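Local coordinates for protein chitin deacetylase 1 (Bombyx mori, PDB 5ZNT) that hydrolyses the N-acetamido groups of N-acetyl-D-glucosamine residues in chitin, using zinc, to give chitosan and acetate, at residues Asp244-Phe249 / Glu282-Trp287; Asp217-Pro222 / Leu250-Asp255. All blocks are in the same frame, centred on the assembly; numbering follows the deposited sequence.

Contact 1 of 2, residues Asp244-Phe249 / Glu282-Trp287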
# COMPACT_ATOMS: atom_id res chain seq x y z
N ASP A 244 2.03 -22.75 -10.97
CA ASP A 244 0.96 -23.53 -10.35
C ASP A 244 0.94 -23.35 -8.84
O ASP A 244 -0.14 -23.23 -8.24
CB ASP A 244 1.11 -25.02 -10.68
CG ASP A 244 -0.20 -25.77 -10.53
OD1 ASP A 244 -1.13 -25.47 -11.33
OD2 ASP A 244 -0.32 -26.62 -9.62
N GLN A 245 2.11 -23.37 -8.20
CA GLN A 245 2.17 -23.15 -6.76
C GLN A 245 1.62 -21.77 -6.40
O GLN A 245 0.87 -21.64 -5.43
CB GLN A 245 3.60 -23.29 -6.25
CG GLN A 245 4.17 -24.70 -6.31
CD GLN A 245 5.68 -24.75 -6.03
OE1 GLN A 245 6.36 -23.72 -6.05
NE2 GLN A 245 6.20 -25.96 -5.80
N PHE A 246 2.00 -20.75 -7.17
CA PHE A 246 1.52 -19.39 -6.94
C PHE A 246 0.01 -19.31 -7.10
O PHE A 246 -0.68 -18.69 -6.28
CB PHE A 246 2.21 -18.43 -7.91
CG PHE A 246 1.95 -16.96 -7.63
CD1 PHE A 246 1.69 -16.51 -6.33
CD2 PHE A 246 1.96 -16.04 -8.65
CE1 PHE A 246 1.45 -15.17 -6.08
CE2 PHE A 246 1.71 -14.68 -8.40
CZ PHE A 246 1.45 -14.26 -7.11
N TYR A 247 -0.53 -19.95 -8.15
CA TYR A 247 -1.97 -19.97 -8.36
C TYR A 247 -2.69 -20.59 -7.16
O TYR A 247 -3.61 -20.00 -6.59
CB TYR A 247 -2.29 -20.70 -9.67
CG TYR A 247 -3.78 -20.94 -9.86
CD1 TYR A 247 -4.62 -19.92 -10.31
CD2 TYR A 247 -4.34 -22.18 -9.55
CE1 TYR A 247 -5.99 -20.14 -10.46
CE2 TYR A 247 -5.71 -22.41 -9.69
CZ TYR A 247 -6.52 -21.39 -10.14
OH TYR A 247 -7.86 -21.65 -10.26
N ASN A 248 -2.23 -21.76 -6.70
CA ASN A 248 -2.87 -22.39 -5.54
C ASN A 248 -2.69 -21.54 -4.28
O ASN A 248 -3.59 -21.45 -3.45
CB ASN A 248 -2.32 -23.80 -5.33
CG ASN A 248 -2.62 -24.71 -6.52
OD1 ASN A 248 -3.66 -24.59 -7.16
ND2 ASN A 248 -1.69 -25.60 -6.84
N PHE A 249 -1.52 -20.91 -4.14
CA PHE A 249 -1.27 -20.02 -3.01
C PHE A 249 -2.27 -18.86 -3.00
O PHE A 249 -2.83 -18.51 -1.95
CB PHE A 249 0.18 -19.53 -3.12
CG PHE A 249 0.53 -18.39 -2.22
CD1 PHE A 249 1.01 -18.63 -0.94
CD2 PHE A 249 0.45 -17.09 -2.68
CE1 PHE A 249 1.38 -17.58 -0.13
CE2 PHE A 249 0.82 -16.02 -1.86
CZ PHE A 249 1.29 -16.28 -0.59
N GLU A 282 1.92 -14.78 -15.40
CA GLU A 282 0.85 -15.50 -16.09
C GLU A 282 -0.14 -16.10 -15.11
O GLU A 282 -1.36 -15.99 -15.30
CB GLU A 282 1.45 -16.58 -16.99
CG GLU A 282 0.39 -17.52 -17.57
CD GLU A 282 0.97 -18.57 -18.50
OE1 GLU A 282 1.72 -18.21 -19.43
OE2 GLU A 282 0.68 -19.77 -18.29
N ALA A 283 0.35 -16.72 -14.04
CA ALA A 283 -0.53 -17.29 -13.03
C ALA A 283 -1.33 -16.20 -12.32
O ALA A 283 -2.52 -16.39 -12.01
CB ALA A 283 0.28 -18.11 -12.02
N PHE A 284 -0.71 -15.05 -12.06
CA PHE A 284 -1.40 -13.98 -11.36
C PHE A 284 -2.56 -13.44 -12.20
O PHE A 284 -3.67 -13.23 -11.70
CB PHE A 284 -0.41 -12.85 -11.05
CG PHE A 284 -0.99 -11.71 -10.27
CD1 PHE A 284 -1.80 -11.93 -9.16
CD2 PHE A 284 -0.72 -10.41 -10.64
CE1 PHE A 284 -2.33 -10.87 -8.44
CE2 PHE A 284 -1.25 -9.33 -9.92
CZ PHE A 284 -2.05 -9.57 -8.81
N LEU A 285 -2.31 -13.18 -13.48
CA LEU A 285 -3.36 -12.68 -14.35
C LEU A 285 -4.46 -13.72 -14.55
O LEU A 285 -5.65 -13.38 -14.53
CB LEU A 285 -2.75 -12.25 -15.68
CG LEU A 285 -1.77 -11.08 -15.52
CD1 LEU A 285 -1.26 -10.60 -16.86
CD2 LEU A 285 -2.43 -9.93 -14.74
N TYR A 286 -4.08 -14.98 -14.75
CA TYR A 286 -5.08 -16.04 -14.82
C TYR A 286 -5.98 -16.01 -13.59
O TYR A 286 -7.21 -16.05 -13.69
CB TYR A 286 -4.40 -17.40 -14.96
CG TYR A 286 -5.37 -18.54 -15.15
CD1 TYR A 286 -6.03 -19.10 -14.07
CD2 TYR A 286 -5.63 -19.05 -16.42
CE1 TYR A 286 -6.93 -20.14 -14.23
CE2 TYR A 286 -6.53 -20.09 -16.60
CZ TYR A 286 -7.18 -20.63 -15.51
OH TYR A 286 -8.08 -21.67 -15.67
N TRP A 287 -5.36 -15.94 -12.40
CA TRP A 287 -6.10 -15.89 -11.15
C TRP A 287 -7.03 -14.68 -11.09
O TRP A 287 -8.22 -14.82 -10.76
CB TRP A 287 -5.12 -15.89 -9.98
CG TRP A 287 -5.81 -15.85 -8.66
CD1 TRP A 287 -6.40 -16.91 -8.01
CD2 TRP A 287 -6.00 -14.70 -7.81
NE1 TRP A 287 -6.94 -16.49 -6.83
CE2 TRP A 287 -6.71 -15.14 -6.68
CE3 TRP A 287 -5.65 -13.34 -7.91
CZ2 TRP A 287 -7.07 -14.29 -5.64
CZ3 TRP A 287 -6.01 -12.50 -6.88
CH2 TRP A 287 -6.73 -12.97 -5.76
O HOH W 1 -8.77 -22.95 -13.27
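Tyr247 and Tyr286 both set CG anti to the backbone N (chi1 172° for Tyr247), and from these positions their rings meet between helices 243-258 and 278-294. The edge of Tyr286 is turned toward the face of Tyr247 in an offset edge-to-face pair, the centroids 5.7 Å apart and the planes at 78°. Its leading atom is CD1 of Tyr286, 3.8 Å from CE1 of Tyr247. Trp287 adds its pyrrole side to this aromatic cluster, its CD1 4.1 Å from the same Tyr247 CE1. The CB atoms of Tyr247 and Ala283 lie 4.3 Å apart and, consistent with the small alanine, the CA atoms of these two residues are 5.6 Å apart. The short helix segments run in roughly the same direction, with axes 8.8 Å apart at a crossing angle of -34°. Farther into the protein, CE2 of Phe246 packs on CB of Phe284 at 3.9 Å, and Phe269 of strand 265-270 touches both phenylalanines, tying the helix pair to the parallel sheet. At the outer end, a water hydrogen-bonded to Tyr286 OH donates a weak bond to Tyr247 OH, whose stronger partner is Glu290 on helix 278-294. No direct hydrogen bond joins the two segments, which implies that aromatic and aliphatic packing carries the interface, with polar groups engaged at the phenol ends.

Contact 2 of 2, residues Asp217-Pro222 / Leu250-Asp255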
# COMPACT_ATOMS: atom_id res chain seq x y z
N ASP A 217 -0.45 -17.48 4.17
CA ASP A 217 -0.11 -18.87 4.48
C ASP A 217 0.58 -19.47 3.26
O ASP A 217 -0.02 -19.60 2.20
CB ASP A 217 -1.38 -19.63 4.87
CG ASP A 217 -1.13 -21.10 5.25
OD1 ASP A 217 0.01 -21.60 5.18
OD2 ASP A 217 -2.12 -21.76 5.62
N ARG A 218 1.86 -19.80 3.40
CA ARG A 218 2.61 -20.29 2.26
C ARG A 218 2.63 -21.81 2.17
O ARG A 218 3.32 -22.36 1.30
CB ARG A 218 4.05 -19.78 2.36
CG ARG A 218 4.69 -20.40 3.56
CD ARG A 218 6.16 -20.39 3.47
NE ARG A 218 6.68 -19.14 3.97
CZ ARG A 218 7.96 -18.94 4.22
NH1 ARG A 218 8.82 -19.94 4.03
NH2 ARG A 218 8.37 -17.75 4.67
N ARG A 219 1.91 -22.51 3.05
CA ARG A 219 1.97 -23.97 3.06
C ARG A 219 1.44 -24.53 1.75
O ARG A 219 0.31 -24.21 1.34
CB ARG A 219 1.17 -24.52 4.24
CG ARG A 219 1.90 -24.44 5.57
CD ARG A 219 0.99 -24.92 6.69
NE ARG A 219 -0.31 -24.26 6.63
CZ ARG A 219 -1.40 -24.69 7.26
NH1 ARG A 219 -1.36 -25.80 7.99
NH2 ARG A 219 -2.54 -24.02 7.13
N GLU A 220 2.26 -25.35 1.08
CA GLU A 220 1.85 -25.95 -0.19
C GLU A 220 0.69 -26.92 0.01
O GLU A 220 -0.14 -27.09 -0.89
CB GLU A 220 3.05 -26.65 -0.82
CG GLU A 220 2.93 -26.90 -2.32
CD GLU A 220 4.25 -27.29 -2.95
OE1 GLU A 220 4.27 -27.67 -4.15
OE2 GLU A 220 5.29 -27.21 -2.24
N ASP A 221 0.60 -27.53 1.18
CA ASP A 221 -0.49 -28.43 1.53
C ASP A 221 -1.05 -28.00 2.87
O ASP A 221 -0.67 -28.53 3.92
CB ASP A 221 -0.01 -29.88 1.57
CG ASP A 221 -1.16 -30.87 1.58
OD1 ASP A 221 -2.24 -30.52 1.05
OD2 ASP A 221 -0.97 -31.98 2.12
N PRO A 222 -1.97 -27.02 2.87
CA PRO A 222 -2.49 -26.48 4.14
C PRO A 222 -3.29 -27.49 4.96
O PRO A 222 -3.73 -27.18 6.08
CB PRO A 222 -3.38 -25.31 3.69
CG PRO A 222 -2.93 -24.99 2.28
CD PRO A 222 -2.49 -26.29 1.70
N LEU A 250 -2.55 -18.27 -4.16
CA LEU A 250 -3.54 -17.20 -4.22
C LEU A 250 -4.94 -17.70 -3.87
O LEU A 250 -5.67 -17.04 -3.13
CB LEU A 250 -3.54 -16.56 -5.61
CG LEU A 250 -2.29 -15.78 -5.97
CD1 LEU A 250 -2.25 -15.63 -7.48
CD2 LEU A 250 -2.27 -14.40 -5.28
N ASN A 251 -5.33 -18.87 -4.39
CA ASN A 251 -6.65 -19.41 -4.04
C ASN A 251 -6.76 -19.72 -2.56
O ASN A 251 -7.78 -19.40 -1.94
CB ASN A 251 -6.93 -20.67 -4.84
CG ASN A 251 -7.49 -20.37 -6.19
OD1 ASN A 251 -8.03 -19.27 -6.42
ND2 ASN A 251 -7.37 -21.31 -7.10
N HIS A 252 -5.73 -20.35 -1.98
CA HIS A 252 -5.79 -20.74 -0.57
C HIS A 252 -5.93 -19.52 0.32
O HIS A 252 -6.75 -19.51 1.25
CB HIS A 252 -4.55 -21.55 -0.17
CG HIS A 252 -4.43 -21.78 1.30
ND1 HIS A 252 -5.44 -22.34 2.06
CD2 HIS A 252 -3.42 -21.52 2.16
CE1 HIS A 252 -5.06 -22.41 3.32
NE2 HIS A 252 -3.84 -21.91 3.42
N ASN A 253 -5.16 -18.46 0.05
CA ASN A 253 -5.25 -17.30 0.93
C ASN A 253 -6.49 -16.46 0.64
O ASN A 253 -7.06 -15.86 1.55
CB ASN A 253 -3.95 -16.49 0.84
CG ASN A 253 -2.82 -17.17 1.61
OD1 ASN A 253 -2.83 -17.19 2.83
ND2 ASN A 253 -1.87 -17.73 0.89
N PHE A 254 -6.93 -16.41 -0.61
CA PHE A 254 -8.24 -15.83 -0.88
C PHE A 254 -9.31 -16.52 -0.03
O PHE A 254 -10.10 -15.86 0.65
CB PHE A 254 -8.57 -15.93 -2.37
CG PHE A 254 -9.96 -15.44 -2.71
CD1 PHE A 254 -10.18 -14.11 -3.02
CD2 PHE A 254 -11.05 -16.32 -2.69
CE1 PHE A 254 -11.46 -13.65 -3.31
CE2 PHE A 254 -12.33 -15.86 -2.99
CZ PHE A 254 -12.54 -14.54 -3.30
N ASP A 255 -9.34 -17.86 -0.05
CA ASP A 255 -10.37 -18.60 0.69
C ASP A 255 -10.27 -18.34 2.18
O ASP A 255 -11.30 -18.21 2.86
CB ASP A 255 -10.27 -20.10 0.40
CG ASP A 255 -10.66 -20.45 -1.01
OD1 ASP A 255 -11.38 -19.67 -1.67
OD2 ASP A 255 -10.22 -21.52 -1.48
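His252 NE2 donates to Asp217 OD2 over 2.8 Å in a nearly straight bond (171°). The acceptor lies in the plane of the imidazole, while the donor stands well above the carboxylate plane. Beside this His-carboxylate bond, the side-chain amide of Asn253 reads both polar backbone atoms of Asp217: its OD1 accepts from the aspartate N at 2.7 Å, and its ND2 donates to the aspartate O at 2.9 Å. Pro222 covers one face of the imidazole, with CG 3.4 Å from the ring centroid and 8° off the normal, a CH-pi contact.

The next layer fixes the carboxylate. Arg219 grips it side-on, NE to OD1 and NH2 to OD2 (2.8 Å), with both oxygens close to the guanidinium plane. The backbone N of Arg219 also reaches Asp217 OD1, at 3.0 Å, closing an Asx turn. Each carboxylate oxygen thus has two good donors, and this concentration of N-H groups would probably favour the ionised acid. An alanine in place of Asp217 would probably leave His252 NE2 and the Arg219 guanidinium without their shared acceptor and open the Asx turn. Pro222 CA lies over the centre of the guanidinium, so the proline borders both side-chain donors to the acid.

Farther out, Arg256 donates to Asn253 OD1, and Asn253 ND2 also bonds to Phe249 O one turn back, steadying the amide. The whole is an Asx turn pinned to a helix by side chains, joining the loop after strand 209-214 to helix 243-258 in this CE4 deacetylase domain.

How the contacts relate
Contacts 1 and 2 share helix 243-258, which offers 244-249 to helix 278-294 and the following turns, 250-255, to the loop 217-222; their centres are 11 Å apart. They also touch directly. Gln245 NE2 lies 3.1 Å from Glu220 OE1, a probable but weak hydrogen bond, and Phe249 CE1 comes within 3.4 Å of Asp217 O. On another side of the helix, Trp287 NE1 is 3.0 Å from Asn251 OD1, again weakly bonded. Their segments alternate along the chain, and the shared helix links the loop to the later helix. Both contacts lie away from the zinc site of Asp46, His101 and His105 and from the glycan pocket.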